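Long-range contact in periplasmic iron-binding protein (Synechocystis sp., PDB 2VOZ), which binds ferric iron in the periplasm and probably delivers it to an ABC transporter for import into the cell: residues 128-140 / 212-225. Numbering follows the deposited sequence.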
loop_
_atom_site.group_PDB
_atom_site.type_symbol
_atom_site.label_atom_id
_atom_site.label_comp_id
_atom_site.label_asym_id
_atom_site.label_seq_id
_atom_site.Cartn_x
_atom_site.Cartn_y
_atom_site.Cartn_z
ATOM N N GLN B 128 8.167 15.950 -18.212
ATOM C CA GLN B 128 9.217 15.559 -19.117
ATOM C C GLN B 128 10.369 14.901 -18.364
ATOM O O GLN B 128 10.537 15.096 -17.157
ATOM C CB GLN B 128 9.674 16.735 -19.985
ATOM C CG GLN B 128 10.285 17.830 -19.251
ATOM C CD GLN B 128 10.599 19.061 -20.130
ATOM O OE1 GLN B 128 11.133 18.952 -21.234
ATOM N NE2 GLN B 128 10.270 20.230 -19.618
ATOM N N ARG B 129 11.065 14.008 -19.061
ATOM C CA ARG B 129 12.229 13.315 -18.525
ATOM C C ARG B 129 13.313 13.477 -19.580
ATOM O O ARG B 129 13.012 13.787 -20.743
ATOM C CB ARG B 129 11.951 11.798 -18.303
ATOM C CG ARG B 129 11.471 11.010 -19.557
ATOM C CD ARG B 129 9.925 10.980 -19.774
ATOM N NE ARG B 129 9.243 10.433 -18.604
ATOM C CZ ARG B 129 9.177 9.117 -18.320
ATOM N NH1 ARG B 129 9.713 8.228 -19.150
ATOM N NH2 ARG B 129 8.606 8.702 -17.200
ATOM N N ALA B 130 14.554 13.307 -19.178
ATOM C CA ALA B 130 15.678 13.403 -20.125
ATOM C C ALA B 130 16.323 12.045 -20.209
ATOM O O ALA B 130 16.408 11.356 -19.188
ATOM C CB ALA B 130 16.714 14.448 -19.597
ATOM N N ARG B 131 16.772 11.645 -21.398
ATOM C CA ARG B 131 17.484 10.385 -21.542
ATOM C C ARG B 131 18.968 10.799 -21.538
ATOM O O ARG B 131 19.459 11.443 -22.464
ATOM C CB ARG B 131 17.062 9.606 -22.812
ATOM C CG ARG B 131 17.566 8.133 -22.778
ATOM C CD ARG B 131 16.566 7.242 -23.492
ATOM N NE ARG B 131 16.884 5.823 -23.362
ATOM C CZ ARG B 131 16.661 5.089 -22.262
ATOM N NH1 ARG B 131 16.129 5.637 -21.172
ATOM N NH2 ARG B 131 16.964 3.791 -22.254
ATOM N N VAL B 132 19.643 10.480 -20.445
ATOM C CA VAL B 132 20.955 11.041 -20.192
ATOM C C VAL B 132 22.023 9.954 -20.223
ATOM O O VAL B 132 21.728 8.789 -20.462
ATOM C CB VAL B 132 20.996 11.761 -18.824
ATOM C CG1 VAL B 132 20.070 13.000 -18.820
ATOM C CG2 VAL B 132 20.671 10.795 -17.635
ATOM N N LEU B 133 23.267 10.354 -19.964
ATOM C CA LEU B 133 24.342 9.394 -19.830
ATOM C C LEU B 133 24.720 9.264 -18.378
ATOM O O LEU B 133 24.619 10.245 -17.597
ATOM C CB LEU B 133 25.564 9.858 -20.602
ATOM C CG LEU B 133 25.348 10.215 -22.073
ATOM C CD1 LEU B 133 26.688 10.426 -22.813
ATOM C CD2 LEU B 133 24.543 9.138 -22.768
ATOM N N TYR B 134 25.118 8.051 -18.020
ATOM C CA TYR B 134 25.667 7.757 -16.706
ATOM C C TYR B 134 27.070 7.238 -16.919
ATOM O O TYR B 134 27.344 6.530 -17.892
ATOM C CB TYR B 134 24.810 6.719 -15.982
ATOM C CG TYR B 134 23.474 7.323 -15.643
ATOM C CD1 TYR B 134 22.358 7.077 -16.430
ATOM C CD2 TYR B 134 23.356 8.221 -14.593
ATOM C CE1 TYR B 134 21.115 7.645 -16.132
ATOM C CE2 TYR B 134 22.132 8.801 -14.285
ATOM C CZ TYR B 134 21.019 8.510 -15.064
ATOM O OH TYR B 134 19.820 9.093 -14.731
ATOM N N TYR B 135 27.974 7.579 -16.019
ATOM C CA TYR B 135 29.363 7.138 -16.233
ATOM C C TYR B 135 30.046 6.787 -14.941
ATOM O O TYR B 135 29.735 7.344 -13.881
ATOM C CB TYR B 135 30.175 8.196 -17.003
ATOM C CG TYR B 135 30.415 9.490 -16.229
ATOM C CD1 TYR B 135 29.513 10.571 -16.336
ATOM C CD2 TYR B 135 31.542 9.614 -15.365
ATOM C CE1 TYR B 135 29.718 11.774 -15.641
ATOM C CE2 TYR B 135 31.764 10.820 -14.690
ATOM C CZ TYR B 135 30.848 11.872 -14.814
ATOM O OH TYR B 135 31.056 13.036 -14.083
ATOM N N SER B 136 30.996 5.863 -15.051
ATOM C CA SER B 136 31.816 5.439 -13.933
ATOM C C SER B 136 32.717 6.599 -13.504
ATOM O O SER B 136 33.545 7.057 -14.277
ATOM C CB SER B 136 32.729 4.282 -14.392
ATOM O OG SER B 136 33.648 3.929 -13.372
ATOM N N ARG B 137 32.597 7.014 -12.262
ATOM C CA ARG B 137 33.413 8.123 -11.750
ATOM C C ARG B 137 34.898 7.736 -11.776
ATOM O O ARG B 137 35.738 8.563 -12.116
ATOM C CB ARG B 137 32.966 8.475 -10.355
ATOM C CG ARG B 137 31.640 9.169 -10.380
ATOM C CD ARG B 137 31.132 9.593 -8.988
ATOM N NE ARG B 137 32.078 10.456 -8.285
ATOM C CZ ARG B 137 32.285 11.749 -8.540
ATOM N NH1 ARG B 137 31.633 12.372 -9.528
ATOM N NH2 ARG B 137 33.175 12.428 -7.808
ATOM N N ASP B 138 35.195 6.466 -11.487
ATOM C CA ASP B 138 36.574 6.014 -11.420
ATOM C C ASP B 138 37.172 5.773 -12.805
ATOM O O ASP B 138 38.381 5.992 -13.013
ATOM C CB ASP B 138 36.668 4.743 -10.578
ATOM C CG ASP B 138 36.462 5.003 -9.093
ATOM O OD1 ASP B 138 36.382 4.017 -8.339
ATOM O OD2 ASP B 138 36.372 6.178 -8.665
ATOM N N ARG B 139 36.343 5.351 -13.766
ATOM C CA ARG B 139 36.894 4.892 -15.052
ATOM C C ARG B 139 36.651 5.768 -16.263
ATOM O O ARG B 139 37.198 5.505 -17.345
ATOM C CB ARG B 139 36.414 3.468 -15.354
ATOM C CG ARG B 139 36.702 2.456 -14.239
ATOM C CD ARG B 139 36.357 1.056 -14.661
ATOM N NE ARG B 139 34.910 0.942 -14.951
ATOM C CZ ARG B 139 33.963 0.764 -14.031
ATOM N NH1 ARG B 139 32.679 0.662 -14.420
ATOM N NH2 ARG B 139 34.262 0.603 -12.714
ATOM N N VAL B 140 35.806 6.772 -16.099
ATOM C CA VAL B 140 35.494 7.706 -17.163
ATOM C C VAL B 140 35.705 9.108 -16.718
ATOM O O VAL B 140 35.249 9.505 -15.645
ATOM C CB VAL B 140 34.016 7.568 -17.631
ATOM C CG1 VAL B 140 33.694 8.641 -18.675
ATOM C CG2 VAL B 140 33.763 6.160 -18.157
ATOM N N ILE B 212 27.242 -0.279 -14.225
ATOM C CA ILE B 212 28.469 0.543 -14.198
ATOM C C ILE B 212 29.114 0.329 -12.849
ATOM O O ILE B 212 30.320 0.102 -12.777
ATOM C CB ILE B 212 28.167 2.022 -14.402
ATOM C CG1 ILE B 212 27.529 2.231 -15.789
ATOM C CG2 ILE B 212 29.474 2.873 -14.298
ATOM C CD1 ILE B 212 27.073 3.716 -16.016
ATOM N N ALA B 213 28.310 0.429 -11.783
ATOM C CA ALA B 213 28.858 0.259 -10.416
ATOM C C ALA B 213 29.519 -1.089 -10.221
ATOM O O ALA B 213 30.551 -1.168 -9.517
ATOM C CB ALA B 213 27.771 0.502 -9.339
ATOM N N ALA B 214 28.948 -2.137 -10.848
ATOM C CA ALA B 214 29.439 -3.508 -10.776
ATOM C C ALA B 214 30.644 -3.780 -11.684
ATOM O O ALA B 214 31.166 -4.891 -11.679
ATOM C CB ALA B 214 28.321 -4.469 -11.104
ATOM N N GLY B 215 31.065 -2.785 -12.467
ATOM C CA GLY B 215 32.220 -2.917 -13.376
ATOM C C GLY B 215 31.939 -3.574 -14.722
ATOM O O GLY B 215 32.885 -3.815 -15.512
ATOM N N ILE B 216 30.667 -3.842 -15.010
ATOM C CA ILE B 216 30.258 -4.490 -16.281
ATOM C C ILE B 216 30.491 -3.604 -17.502
ATOM O O ILE B 216 30.888 -4.096 -18.569
ATOM C CB ILE B 216 28.787 -5.013 -16.197
ATOM C CG1 ILE B 216 28.701 -6.030 -15.050
ATOM C CG2 ILE B 216 28.366 -5.709 -17.497
ATOM C CD1 ILE B 216 27.301 -6.205 -14.474
ATOM N N GLY B 217 30.280 -2.299 -17.351
ATOM C CA GLY B 217 30.538 -1.350 -18.463
ATOM C C GLY B 217 30.828 -0.008 -17.834
ATOM O O GLY B 217 30.837 0.091 -16.601
ATOM N N ASP B 218 31.022 1.045 -18.642
ATOM C CA ASP B 218 31.483 2.321 -18.104
ATOM C C ASP B 218 30.550 3.499 -18.370
ATOM O O ASP B 218 30.626 4.515 -17.683
ATOM C CB ASP B 218 32.849 2.685 -18.703
ATOM C CG ASP B 218 33.967 1.756 -18.269
ATOM O OD1 ASP B 218 33.768 0.834 -17.438
ATOM O OD2 ASP B 218 35.083 1.966 -18.805
ATOM N N VAL B 219 29.709 3.370 -19.397
ATOM C CA VAL B 219 28.776 4.459 -19.804
ATOM C C VAL B 219 27.430 3.830 -20.124
ATOM O O VAL B 219 27.366 2.859 -20.870
ATOM C CB VAL B 219 29.259 5.268 -21.044
ATOM C CG1 VAL B 219 28.234 6.343 -21.403
ATOM C CG2 VAL B 219 30.650 5.881 -20.775
ATOM N N ALA B 220 26.370 4.341 -19.500
ATOM C CA ALA B 220 25.023 3.807 -19.744
ATOM C C ALA B 220 24.160 4.916 -20.279
ATOM O O ALA B 220 24.433 6.111 -20.024
ATOM C CB ALA B 220 24.399 3.262 -18.481
ATOM N N ILE B 221 23.113 4.517 -21.017
ATOM C CA ILE B 221 22.078 5.454 -21.448
ATOM C C ILE B 221 20.825 5.089 -20.667
ATOM O O ILE B 221 20.423 3.917 -20.676
ATOM C CB ILE B 221 21.799 5.304 -22.955
ATOM C CG1 ILE B 221 23.094 5.596 -23.755
ATOM C CG2 ILE B 221 20.685 6.283 -23.398
ATOM C CD1 ILE B 221 22.952 5.383 -25.281
ATOM N N ALA B 222 20.269 6.043 -19.920
ATOM C CA ALA B 222 19.061 5.776 -19.112
ATOM C C ALA B 222 18.412 7.080 -18.763
ATOM O O ALA B 222 18.987 8.142 -18.963
ATOM C CB ALA B 222 19.372 4.965 -17.848
ATOM N N ASN B 223 17.162 7.024 -18.319
ATOM C CA ASN B 223 16.479 8.261 -17.990
ATOM C C ASN B 223 16.980 8.895 -16.703
ATOM O O ASN B 223 17.450 8.187 -15.795
ATOM C CB ASN B 223 14.994 8.026 -17.917
ATOM C CG ASN B 223 14.391 7.755 -19.302
ATOM O OD1 ASN B 223 14.982 8.104 -20.343
ATOM N ND2 ASN B 223 13.202 7.154 -19.313
ATOM N N SER B 224 16.791 10.210 -16.641
ATOM C CA SER B 224 17.181 11.061 -15.532
ATOM C C SER B 224 16.581 10.628 -14.172
ATOM O O SER B 224 17.305 10.582 -13.158
ATOM C CB SER B 224 16.762 12.523 -15.859
ATOM O OG SER B 224 15.380 12.592 -16.197
ATOM N N TYR B 225 15.280 10.335 -14.126
ATOM C CA TYR B 225 14.621 10.113 -12.819
ATOM C C TYR B 225 15.077 8.845 -12.095
ATOM O O TYR B 225 14.927 8.745 -10.888
ATOM C CB TYR B 225 13.094 10.108 -12.965
ATOM C CG TYR B 225 12.603 9.164 -14.014
ATOM C CD1 TYR B 225 12.263 7.840 -13.705
ATOM C CD2 TYR B 225 12.474 9.583 -15.331
ATOM C CE1 TYR B 225 11.829 6.967 -14.703
ATOM C CE2 TYR B 225 12.008 8.715 -16.322
ATOM C CZ TYR B 225 11.714 7.410 -16.005
ATOM O OH TYR B 225 11.263 6.542 -16.989
HETATM O O HOH W 1 32.711 0.387 -10.304
HETATM O O HOH W 2 36.283 4.220 -19.709
#
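Val132 and Tyr134 pair with Ala222 and Ala220 in an antiparallel ladder, part of the sheet of a periplasmic-binding-protein fold, in which strand 219-223 runs beside the long strand 124-136. Backbone bonds such as Tyr134 N to Ala220 O (2.9 Å) zip the strands, and Ser136 N to Asp218 O continues the ladder past the end of strand 219-223.

On the face bearing Tyr134, the small Ala220 and Ala222 let the ring lie along the neighbouring strand, its CE1 3.6 Å from Ala222 CB. With CG anti to the carbonyl carbon (chi1 -68°), the ring extends toward residue 223, and its hydroxyl donates to Asn223 O (2.8 Å) from above the carbonyl plane. A leucine in place of Tyr134 would probably leave Asn223 O without this donor and open a gap beside Ala222 CB. Ile212 CD1 packs against Tyr134 CB, joining helix 205-213 to the sheet.

Charged groups gather at both ends. Near the empty iron site, Tyr225 CE2 sits over the centre of one face of the guanidinium of Arg129, which is salt-bridged to Glu300, the two planes tilted 44° apart; Tyr225 is one of the iron-binding tyrosines, here without its metal, and its hydroxyl accepts from Asn223 ND2 (3.1 Å). Arg131 bonds weakly to Asn223 OD1, its stronger partner being Asp205.

At the far end, Arg139 suits its place because its flat guanidinium, on a long chain, can offer several N-H groups to acceptors near its plane. NE forms a salt bridge with Asp218 OD1 (2.7 Å), approached from above the carboxylate plane, while NH1 donates to Gly217 O and, nearly straight at 166°, to Ile212 O (2.9 Å), which also accepts from Gly215 N in a Schellman motif.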